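Local coordinates for protein Syntaxin1 (Monosiga brevicollis, PDB 2XHE) that probably acts as a SNARE protein (SNAP receptor) of the syntaxin family in membrane transport, pairing with other SNARE proteins, at residues D156-N161 against E223-E228; R85-L90 against H216-Q221; R117-G122 against I135-H140. One frame throughout, in Å; residues are numbered along the deposited sequence.

Contacts 1 and 2 join long helices of a syntaxin fold; contact 3 lies where the chain turns after helix 80-116. Contacts 1 and 2 both use helix 214-237, from the SNARE part of the chain. Their segments adjoin in sequence and their centres lie 12 Å apart. Contact 1 is buried and mixes a leucine methyl with a hydrogen bond between a serine hydroxyl and a buried amide. Contact 2 is partly buried and rests on one weak amide-carboxylate bond. Contact 3 is a surface contact between two glutamine ends. It shares helix 131-171 with contact 1, but their centres are 34 Å apart. Contact 3 lies farther still from contact 2, with centres 42 Å apart.

Contact 1 (D156-N161 against E223-E228); sequences DVQAEN and ERSLLE
Gln158 and Ala159 meet Ser225 and Leu226 where two long helices pack side by side. Helix 131-171 belongs to the N-terminal helical bundle of syntaxins, and helix 214-237 belongs to the SNARE region. A SNARE helix laid against this bundle is consistent with the closed form known for syntaxins. The two short segments run roughly antiparallel, at 147°, with axes 9.7 Å apart. Gln158 and Leu226 form the closest backbone pair.

The Gln158 side chain starts toward the partner helix. Gln158 CB lies 4.0 Å from Leu226 CD2. Gln158 CG passes 3.9 Å from Ser225 OG. The chain then bends at chi2 (-64°), which swings OE1 to the serine hydroxyl. At the tip, Gln158 OE1 accepts a hydrogen bond from Ser225 OG at 3.2 Å. The hydroxyl lies in the carbonyl plane, on a lone pair, with a C=O...O angle of 119°. The other branch, NE2, is hydrogen-bonded to His71 of helix 44-72. Both ends of this buried amide therefore have a partner, and the two bonds fix its rotation. Through them Gln158 links three helices. Ser225 has its OG anti to the backbone N and beside the carbonyl carbon, which places the hydroxyl at the amide.

Leu226 supplies the apolar half. Its backbone does not aim the side chain at helix 131-171, but CD2 reaches over to it. The Leu226 side chain also touches Asn155 and Lys162 of the same helix. The chain of another protein touches both Ala159 and Leu226, so this seam borders an interface. On the Ala159 side, CD2 of Leu226 rests 3.8 Å from the Ala159 backbone N and 3.9 Å from Ala159 CB.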
loop_
_atom_site.group_PDB
_atom_site.type_symbol
_atom_site.label_atom_id
_atom_site.label_comp_id
_atom_site.label_asym_id
_atom_site.label_seq_id
_atom_site.Cartn_x
_atom_site.Cartn_y
_atom_site.Cartn_z
ATOM N N ASP B 156 -6.664 -19.952 -19.431
ATOM C CA ASP B 156 -6.137 -20.948 -18.505
ATOM C C ASP B 156 -6.947 -22.237 -18.506
ATOM O O ASP B 156 -6.369 -23.317 -18.469
ATOM C CB ASP B 156 -6.012 -20.384 -17.089
ATOM C CG ASP B 156 -4.636 -19.784 -16.818
ATOM O OD1 ASP B 156 -3.732 -19.920 -17.677
ATOM O OD2 ASP B 156 -4.456 -19.179 -15.739
ATOM N N VAL B 157 -8.275 -22.123 -18.560
ATOM C CA VAL B 157 -9.149 -23.302 -18.598
ATOM C C VAL B 157 -9.082 -24.033 -19.944
ATOM O O VAL B 157 -9.246 -25.252 -19.998
ATOM C CB VAL B 157 -10.619 -22.960 -18.221
ATOM C CG1 VAL B 157 -11.132 -21.812 -19.055
ATOM C CG2 VAL B 157 -11.525 -24.178 -18.379
ATOM N N GLN B 158 -8.824 -23.296 -21.023
ATOM C CA GLN B 158 -8.635 -23.911 -22.341
ATOM C C GLN B 158 -7.359 -24.752 -22.415
ATOM O O GLN B 158 -7.412 -25.953 -22.674
ATOM C CB GLN B 158 -8.653 -22.861 -23.459
ATOM C CG GLN B 158 -10.021 -22.205 -23.687
ATOM C CD GLN B 158 -11.101 -23.185 -24.166
ATOM O OE1 GLN B 158 -11.436 -23.230 -25.349
ATOM N NE2 GLN B 158 -11.653 -23.957 -23.240
ATOM N N ALA B 159 -6.215 -24.124 -22.189
ATOM C CA ALA B 159 -4.950 -24.852 -22.163
ATOM C C ALA B 159 -4.924 -25.933 -21.080
ATOM O O ALA B 159 -4.360 -27.003 -21.285
ATOM C CB ALA B 159 -3.798 -23.893 -21.979
ATOM N N GLU B 160 -5.530 -25.640 -19.932
ATOM C CA GLU B 160 -5.637 -26.601 -18.833
ATOM C C GLU B 160 -6.324 -27.877 -19.292
ATOM O O GLU B 160 -5.871 -28.981 -18.983
ATOM C CB GLU B 160 -6.413 -25.986 -17.663
ATOM C CG GLU B 160 -6.718 -26.925 -16.498
ATOM C CD GLU B 160 -7.371 -26.200 -15.316
ATOM O OE1 GLU B 160 -8.144 -26.842 -14.573
ATOM O OE2 GLU B 160 -7.116 -24.988 -15.129
ATOM N N ASN B 161 -7.420 -27.714 -20.031
ATOM C CA ASN B 161 -8.184 -28.848 -20.546
ATOM C C ASN B 161 -7.534 -29.501 -21.767
ATOM O O ASN B 161 -7.629 -30.713 -21.938
ATOM C CB ASN B 161 -9.640 -28.452 -20.849
ATOM C CG ASN B 161 -10.576 -28.681 -19.661
ATOM O OD1 ASN B 161 -11.273 -27.766 -19.217
ATOM N ND2 ASN B 161 -10.595 -29.904 -19.148
ATOM N N GLU B 223 -7.081 -25.099 -29.779
ATOM C CA GLU B 223 -5.865 -24.519 -30.336
ATOM C C GLU B 223 -6.096 -23.194 -31.061
ATOM O O GLU B 223 -5.291 -22.272 -30.936
ATOM C CB GLU B 223 -5.157 -25.516 -31.258
ATOM C CG GLU B 223 -4.186 -26.443 -30.550
ATOM C CD GLU B 223 -2.912 -25.739 -30.100
ATOM O OE1 GLU B 223 -2.955 -24.518 -29.821
ATOM O OE2 GLU B 223 -1.864 -26.417 -30.023
ATOM N N ARG B 224 -7.175 -23.097 -31.832
ATOM C CA ARG B 224 -7.500 -21.821 -32.465
ATOM C C ARG B 224 -8.190 -20.918 -31.450
ATOM O O ARG B 224 -8.358 -19.719 -31.674
ATOM C CB ARG B 224 -8.319 -21.990 -33.752
ATOM C CG ARG B 224 -9.479 -22.960 -33.668
ATOM C CD ARG B 224 -10.275 -22.947 -34.969
ATOM N NE ARG B 224 -11.131 -24.122 -35.101
ATOM C CZ ARG B 224 -10.702 -25.305 -35.533
ATOM N NH1 ARG B 224 -9.427 -25.460 -35.865
ATOM N NH2 ARG B 224 -11.543 -26.330 -35.629
ATOM N N SER B 225 -8.571 -21.503 -30.320
ATOM C CA SER B 225 -9.025 -20.716 -29.189
ATOM C C SER B 225 -7.808 -20.016 -28.584
ATOM O O SER B 225 -7.756 -18.790 -28.514
ATOM C CB SER B 225 -9.714 -21.601 -28.150
ATOM O OG SER B 225 -10.567 -20.831 -27.316
ATOM N N LEU B 226 -6.819 -20.803 -28.166
ATOM C CA LEU B 226 -5.576 -20.260 -27.621
ATOM C C LEU B 226 -4.932 -19.246 -28.569
ATOM O O LEU B 226 -4.312 -18.276 -28.131
ATOM C CB LEU B 226 -4.599 -21.386 -27.288
ATOM C CG LEU B 226 -5.084 -22.344 -26.196
ATOM C CD1 LEU B 226 -4.218 -23.588 -26.151
ATOM C CD2 LEU B 226 -5.130 -21.666 -24.831
ATOM N N LEU B 227 -5.099 -19.459 -29.868
ATOM C CA LEU B 227 -4.551 -18.540 -30.858
ATOM C C LEU B 227 -5.278 -17.191 -30.905
ATOM O O LEU B 227 -4.641 -16.145 -30.942
ATOM C CB LEU B 227 -4.524 -19.195 -32.238
ATOM C CG LEU B 227 -3.104 -19.307 -32.792
ATOM C CD1 LEU B 227 -2.999 -20.395 -33.860
ATOM C CD2 LEU B 227 -2.622 -17.942 -33.297
ATOM N N GLU B 228 -6.608 -17.222 -30.919
ATOM C CA GLU B 228 -7.405 -15.999 -30.861
ATOM C C GLU B 228 -7.011 -15.198 -29.620
ATOM O O GLU B 228 -6.712 -14.002 -29.693
ATOM C CB GLU B 228 -8.903 -16.335 -30.804
ATOM C CG GLU B 228 -9.662 -16.209 -32.123
ATOM C CD GLU B 228 -9.352 -17.328 -33.109
ATOM O OE1 GLU B 228 -8.175 -17.735 -33.209
ATOM O OE2 GLU B 228 -10.290 -17.793 -33.796
#

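Contact 2 (R85-L90 against H216-Q221); sequences RLNEKL and HKDIQQ
Asn87 ND2 gives a weak hydrogen bond to Asp218 OD1, at 2.8 Å. The bond joins helix 80-116 of the N-terminal syntaxin bundle to helix 214-237 of the SNARE region. It is a single polar bridge between two helices, with little packing between the two segments, which bury 82 Å² in all. The CA atoms of Asn87 and Asp218 stand 8.2 Å apart and are the closest backbone pair.

The N-H...O angle is 117°, so the hydrogen points well off the acceptor. Asp218 OD1 lies off the Asn87 amide plane, toward its face, and the in-plane N-H cannot aim at it. The two side chains come at each other from opposite directions, and their flat ends are turned square to one another: the amide and carboxylate planes are 90° apart. Of the Asp218 carboxylate only OD1 is close to Asn87 ND2; OD2 of Asp218 stays 4.0 Å away. Asn87 OD1 also lies near Asp218 OD1, at 3.3 Å, but both are acceptors and no bond forms between them.

Asp218 puts its carboxylate here by holding CG anti to the carbonyl carbon (chi1 -76°). OD2 has a long, weak ion pair with Arg215, one turn back on the same helix. Tyr165 of helix 131-171 packs on Asp218 too, so the acid sits between helices 80-116 and 131-171. One turn on from Asn87, Leu90 faces the same way but packs on helix 44-72, against Val67, Leu70 and His71. The backbone bond from Leu90 N to Leu86 O, 3.0 Å long, spans the turn that carries Asn87.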
loop_
_atom_site.group_PDB
_atom_site.type_symbol
_atom_site.label_atom_id
_atom_site.label_comp_id
_atom_site.label_asym_id
_atom_site.label_seq_id
_atom_site.Cartn_x
_atom_site.Cartn_y
_atom_site.Cartn_z
ATOM N N ARG B 85 -23.649 -34.379 -27.536
ATOM C CA ARG B 85 -24.569 -33.527 -26.783
ATOM C C ARG B 85 -23.821 -32.398 -26.071
ATOM O O ARG B 85 -24.344 -31.295 -25.908
ATOM C CB ARG B 85 -25.370 -34.357 -25.769
ATOM C CG ARG B 85 -26.392 -35.329 -26.378
ATOM C CD ARG B 85 -27.775 -34.686 -26.545
ATOM N NE ARG B 85 -28.755 -35.598 -27.142
ATOM C CZ ARG B 85 -30.010 -35.269 -27.451
ATOM N NH1 ARG B 85 -30.460 -34.041 -27.224
ATOM N NH2 ARG B 85 -30.820 -36.172 -27.991
ATOM N N LEU B 86 -22.594 -32.683 -25.651
ATOM C CA LEU B 86 -21.766 -31.700 -24.959
ATOM C C LEU B 86 -21.025 -30.793 -25.939
ATOM O O LEU B 86 -21.110 -29.570 -25.835
ATOM C CB LEU B 86 -20.775 -32.388 -24.014
ATOM C CG LEU B 86 -21.383 -33.125 -22.818
ATOM C CD1 LEU B 86 -20.282 -33.655 -21.907
ATOM C CD2 LEU B 86 -22.347 -32.225 -22.047
ATOM N N ASN B 87 -20.304 -31.387 -26.887
ATOM C CA ASN B 87 -19.596 -30.608 -27.900
ATOM C C ASN B 87 -20.521 -29.617 -28.616
ATOM O O ASN B 87 -20.058 -28.730 -29.328
ATOM C CB ASN B 87 -18.913 -31.527 -28.915
ATOM C CG ASN B 87 -17.640 -30.920 -29.494
ATOM O OD1 ASN B 87 -17.063 -29.989 -28.927
ATOM N ND2 ASN B 87 -17.191 -31.457 -30.623
ATOM N N GLU B 88 -21.828 -29.775 -28.416
ATOM C CA GLU B 88 -22.827 -28.890 -29.012
ATOM C C GLU B 88 -22.965 -27.616 -28.183
ATOM O O GLU B 88 -23.160 -26.523 -28.725
ATOM C CB GLU B 88 -24.180 -29.606 -29.102
ATOM C CG GLU B 88 -25.191 -28.967 -30.050
ATOM C CD GLU B 88 -25.006 -29.415 -31.490
ATOM O OE1 GLU B 88 -23.942 -29.994 -31.803
ATOM O OE2 GLU B 88 -25.924 -29.193 -32.309
ATOM N N LYS B 89 -22.879 -27.771 -26.863
ATOM C CA LYS B 89 -22.886 -26.640 -25.939
ATOM C C LYS B 89 -21.538 -25.917 -25.976
ATOM O O LYS B 89 -21.482 -24.694 -26.102
ATOM C CB LYS B 89 -23.180 -27.102 -24.504
ATOM C CG LYS B 89 -24.553 -27.726 -24.272
ATOM C CD LYS B 89 -24.784 -28.042 -22.787
ATOM C CE LYS B 89 -26.195 -28.582 -22.537
ATOM N NZ LYS B 89 -26.496 -28.824 -21.093
ATOM N N LEU B 90 -20.456 -26.687 -25.860
ATOM C CA LEU B 90 -19.105 -26.138 -25.861
ATOM C C LEU B 90 -18.888 -25.127 -26.974
ATOM O O LEU B 90 -18.581 -23.967 -26.710
ATOM C CB LEU B 90 -18.060 -27.246 -26.001
ATOM C CG LEU B 90 -17.622 -28.027 -24.766
ATOM C CD1 LEU B 90 -16.597 -29.070 -25.173
ATOM C CD2 LEU B 90 -17.050 -27.096 -23.713
ATOM N N HIS B 216 -9.561 -35.245 -31.875
ATOM C CA HIS B 216 -8.645 -34.428 -32.669
ATOM C C HIS B 216 -9.314 -33.116 -33.053
ATOM O O HIS B 216 -8.733 -32.041 -32.887
ATOM C CB HIS B 216 -8.172 -35.165 -33.929
ATOM C CG HIS B 216 -7.330 -34.323 -34.843
ATOM N ND1 HIS B 216 -5.988 -34.096 -34.622
ATOM C CD2 HIS B 216 -7.641 -33.659 -35.982
ATOM C CE1 HIS B 216 -5.509 -33.325 -35.583
ATOM N NE2 HIS B 216 -6.491 -33.046 -36.421
ATOM N N LYS B 217 -10.536 -33.209 -33.572
ATOM C CA LYS B 217 -11.311 -32.023 -33.911
ATOM C C LYS B 217 -11.549 -31.181 -32.660
ATOM O O LYS B 217 -11.791 -29.977 -32.745
ATOM C CB LYS B 217 -12.651 -32.407 -34.557
ATOM C CG LYS B 217 -12.542 -32.990 -35.961
ATOM C CD LYS B 217 -12.596 -34.512 -35.951
ATOM C CE LYS B 217 -12.815 -35.064 -37.362
ATOM N NZ LYS B 217 -13.163 -36.522 -37.395
ATOM N N ASP B 218 -11.471 -31.828 -31.501
ATOM C CA ASP B 218 -11.710 -31.164 -30.225
ATOM C C ASP B 218 -10.445 -30.500 -29.681
ATOM O O ASP B 218 -10.520 -29.497 -28.970
ATOM C CB ASP B 218 -12.277 -32.154 -29.201
ATOM C CG ASP B 218 -13.751 -32.466 -29.431
ATOM O OD1 ASP B 218 -14.445 -31.658 -30.086
ATOM O OD2 ASP B 218 -14.215 -33.520 -28.945
ATOM N N ILE B 219 -9.286 -31.062 -30.012
ATOM C CA ILE B 219 -8.010 -30.491 -29.593
ATOM C C ILE B 219 -7.653 -29.261 -30.425
ATOM O O ILE B 219 -7.201 -28.253 -29.888
ATOM C CB ILE B 219 -6.856 -31.528 -29.650
ATOM C CG1 ILE B 219 -6.686 -32.223 -28.296
ATOM C CG2 ILE B 219 -5.537 -30.863 -30.051
ATOM C CD1 ILE B 219 -7.952 -32.834 -27.757
ATOM N N GLN B 220 -7.861 -29.341 -31.733
ATOM C CA GLN B 220 -7.534 -28.229 -32.613
ATOM C C GLN B 220 -8.517 -27.068 -32.434
ATOM O O GLN B 220 -8.263 -25.955 -32.897
ATOM C CB GLN B 220 -7.503 -28.693 -34.069
ATOM C CG GLN B 220 -8.849 -29.193 -34.575
ATOM C CD GLN B 220 -8.752 -29.901 -35.914
ATOM O OE1 GLN B 220 -7.680 -30.373 -36.307
ATOM N NE2 GLN B 220 -9.878 -29.988 -36.618
ATOM N N GLN B 221 -9.643 -27.329 -31.775
ATOM C CA GLN B 221 -10.555 -26.252 -31.385
ATOM C C GLN B 221 -9.870 -25.411 -30.310
ATOM O O GLN B 221 -9.632 -24.214 -30.488
ATOM C CB GLN B 221 -11.885 -26.809 -30.859
ATOM C CG GLN B 221 -13.007 -26.925 -31.899
ATOM C CD GLN B 221 -13.821 -25.646 -32.051
ATOM O OE1 GLN B 221 -13.299 -24.608 -32.457
ATOM N NE2 GLN B 221 -15.111 -25.720 -31.733
#

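Contact 3 (R117-G122 against I135-H140); sequences RAQQEG and IRQSQH
Gln119 and Gln137 meet by their terminal amides, and their backbones stay far apart, with CA atoms 10.4 Å from each other. The two side chains bridge that distance in different shapes. Gln119 holds CG anti to the carbonyl carbon, then bends at chi2 (-78°). Its CB does not point straight at the other segment, and the bend brings the amide there. Gln137 starts with the same first torsion but differs beyond it. Its CB points toward Gln119, and beyond CG the chain is extended (chi2 172°), so the amide reaches straight out. The two chains cross at a slant, while their amide planes are only 23° apart. In the model NE2 of Gln119 lies 3.2 Å from NE2 of Gln137. A hydrogen bond is possible there if an amide is turned over.

Residues 119-122 form a short, weakly bonded helix just after helix 80-116 ends. The bond from Gly122 N to Ala118 O, at 2.8 Å, spans the turn that contains Gln119. This contact lies at the surface. On the helix 131-171 side, Arg136 is hydrogen-bonded to Asn115 of helix 80-116, and Gln137 touches Asn115 and Ile247. Ile135 and Gln139 reach the chain of another protein. The glutamine pair thus brings the segment that follows helix 80-116 close to the start of helix 131-171, at one end of the three-helix bundle.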
loop_
_atom_site.group_PDB
_atom_site.type_symbol
_atom_site.label_atom_id
_atom_site.label_comp_id
_atom_site.label_asym_id
_atom_site.label_seq_id
_atom_site.Cartn_x
_atom_site.Cartn_y
_atom_site.Cartn_z
ATOM N N ARG B 117 -8.017 11.016 -29.956
ATOM C CA ARG B 117 -8.476 12.137 -30.767
ATOM C C ARG B 117 -9.196 13.177 -29.921
ATOM O O ARG B 117 -10.122 13.842 -30.399
ATOM C CB ARG B 117 -9.423 11.658 -31.872
ATOM C CG ARG B 117 -8.770 10.859 -32.998
ATOM C CD ARG B 117 -9.726 10.724 -34.186
ATOM N NE ARG B 117 -9.982 12.012 -34.832
ATOM C CZ ARG B 117 -10.921 12.225 -35.753
ATOM N NH1 ARG B 117 -11.715 11.236 -36.140
ATOM N NH2 ARG B 117 -11.071 13.434 -36.282
ATOM N N ALA B 118 -8.781 13.310 -28.665
ATOM C CA ALA B 118 -9.409 14.258 -27.749
ATOM C C ALA B 118 -8.412 14.831 -26.747
ATOM O O ALA B 118 -8.754 15.723 -25.968
ATOM C CB ALA B 118 -10.576 13.606 -27.022
ATOM N N GLN B 119 -7.187 14.307 -26.772
ATOM C CA GLN B 119 -6.117 14.794 -25.909
ATOM C C GLN B 119 -5.939 16.302 -26.065
ATOM O O GLN B 119 -6.245 17.073 -25.155
ATOM C CB GLN B 119 -4.802 14.084 -26.243
ATOM C CG GLN B 119 -4.824 12.571 -26.072
ATOM C CD GLN B 119 -4.701 12.137 -24.620
ATOM O OE1 GLN B 119 -4.162 12.864 -23.780
ATOM N NE2 GLN B 119 -5.200 10.940 -24.319
ATOM N N GLN B 120 -5.454 16.710 -27.234
ATOM C CA GLN B 120 -5.097 18.103 -27.501
ATOM C C GLN B 120 -6.240 19.076 -27.197
ATOM O O GLN B 120 -6.011 20.229 -26.822
ATOM C CB GLN B 120 -4.637 18.262 -28.957
ATOM C CG GLN B 120 -3.761 17.116 -29.482
ATOM C CD GLN B 120 -4.573 15.933 -30.008
ATOM O OE1 GLN B 120 -4.799 14.952 -29.298
ATOM N NE2 GLN B 120 -5.008 16.021 -31.261
ATOM N N GLU B 121 -7.467 18.600 -27.356
ATOM C CA GLU B 121 -8.645 19.434 -27.158
ATOM C C GLU B 121 -9.043 19.481 -25.688
ATOM O O GLU B 121 -9.577 20.481 -25.209
ATOM C CB GLU B 121 -9.820 18.918 -28.002
ATOM C CG GLU B 121 -9.688 19.151 -29.510
ATOM C CD GLU B 121 -8.628 18.275 -30.170
ATOM O OE1 GLU B 121 -8.278 17.220 -29.601
ATOM O OE2 GLU B 121 -8.147 18.640 -31.266
ATOM N N GLY B 122 -8.777 18.392 -24.976
ATOM C CA GLY B 122 -9.182 18.268 -23.588
ATOM C C GLY B 122 -8.123 18.709 -22.596
ATOM O O GLY B 122 -8.295 18.530 -21.389
ATOM N N ILE B 135 -12.453 10.988 -16.772
ATOM C CA ILE B 135 -13.381 9.872 -16.610
ATOM C C ILE B 135 -13.191 8.826 -17.698
ATOM O O ILE B 135 -13.094 7.634 -17.417
ATOM C CB ILE B 135 -14.844 10.357 -16.624
ATOM C CG1 ILE B 135 -15.189 11.029 -15.295
ATOM C CG2 ILE B 135 -15.809 9.204 -16.884
ATOM C CD1 ILE B 135 -16.383 11.944 -15.362
ATOM N N ARG B 136 -13.134 9.275 -18.944
ATOM C CA ARG B 136 -12.915 8.361 -20.056
ATOM C C ARG B 136 -11.646 7.530 -19.857
ATOM O O ARG B 136 -11.640 6.320 -20.087
ATOM C CB ARG B 136 -12.830 9.136 -21.373
ATOM C CG ARG B 136 -14.099 9.890 -21.751
ATOM C CD ARG B 136 -13.898 10.713 -23.020
ATOM N NE ARG B 136 -15.077 10.644 -23.874
ATOM C CZ ARG B 136 -15.280 9.703 -24.787
ATOM N NH1 ARG B 136 -14.369 8.759 -24.974
ATOM N NH2 ARG B 136 -16.395 9.707 -25.508
ATOM N N GLN B 137 -10.572 8.187 -19.425
ATOM C CA GLN B 137 -9.285 7.523 -19.250
ATOM C C GLN B 137 -9.267 6.508 -18.112
ATOM O O GLN B 137 -8.704 5.427 -18.269
ATOM C CB GLN B 137 -8.166 8.546 -19.080
ATOM C CG GLN B 137 -7.759 9.207 -20.386
ATOM C CD GLN B 137 -6.786 10.358 -20.200
ATOM O OE1 GLN B 137 -6.547 10.817 -19.077
ATOM N NE2 GLN B 137 -6.231 10.838 -21.307
ATOM N N SER B 138 -9.886 6.831 -16.979
ATOM C CA SER B 138 -9.944 5.860 -15.887
ATOM C C SER B 138 -10.862 4.681 -16.197
ATOM O O SER B 138 -10.567 3.552 -15.809
ATOM C CB SER B 138 -10.300 6.510 -14.550
ATOM O OG SER B 138 -11.394 7.381 -14.686
ATOM N N GLN B 139 -11.962 4.941 -16.905
ATOM C CA GLN B 139 -12.837 3.869 -17.385
ATOM C C GLN B 139 -12.091 2.960 -18.363
ATOM O O GLN B 139 -12.124 1.727 -18.252
ATOM C CB GLN B 139 -14.084 4.436 -18.087
ATOM C CG GLN B 139 -15.092 5.174 -17.202
ATOM C CD GLN B 139 -15.870 4.256 -16.265
ATOM O OE1 GLN B 139 -15.775 3.031 -16.337
ATOM N NE2 GLN B 139 -16.638 4.857 -15.372
ATOM N N HIS B 140 -11.428 3.578 -19.333
ATOM C CA HIS B 140 -10.734 2.827 -20.371
ATOM C C HIS B 140 -9.660 1.915 -19.775
ATOM O O HIS B 140 -9.547 0.743 -20.150
ATOM C CB HIS B 140 -10.118 3.779 -21.396
ATOM C CG HIS B 140 -9.494 3.081 -22.563
ATOM N ND1 HIS B 140 -9.523 1.713 -22.712
ATOM C CD2 HIS B 140 -8.825 3.562 -23.636
ATOM C CE1 HIS B 140 -8.896 1.379 -23.828
ATOM N NE2 HIS B 140 -8.466 2.483 -24.408
#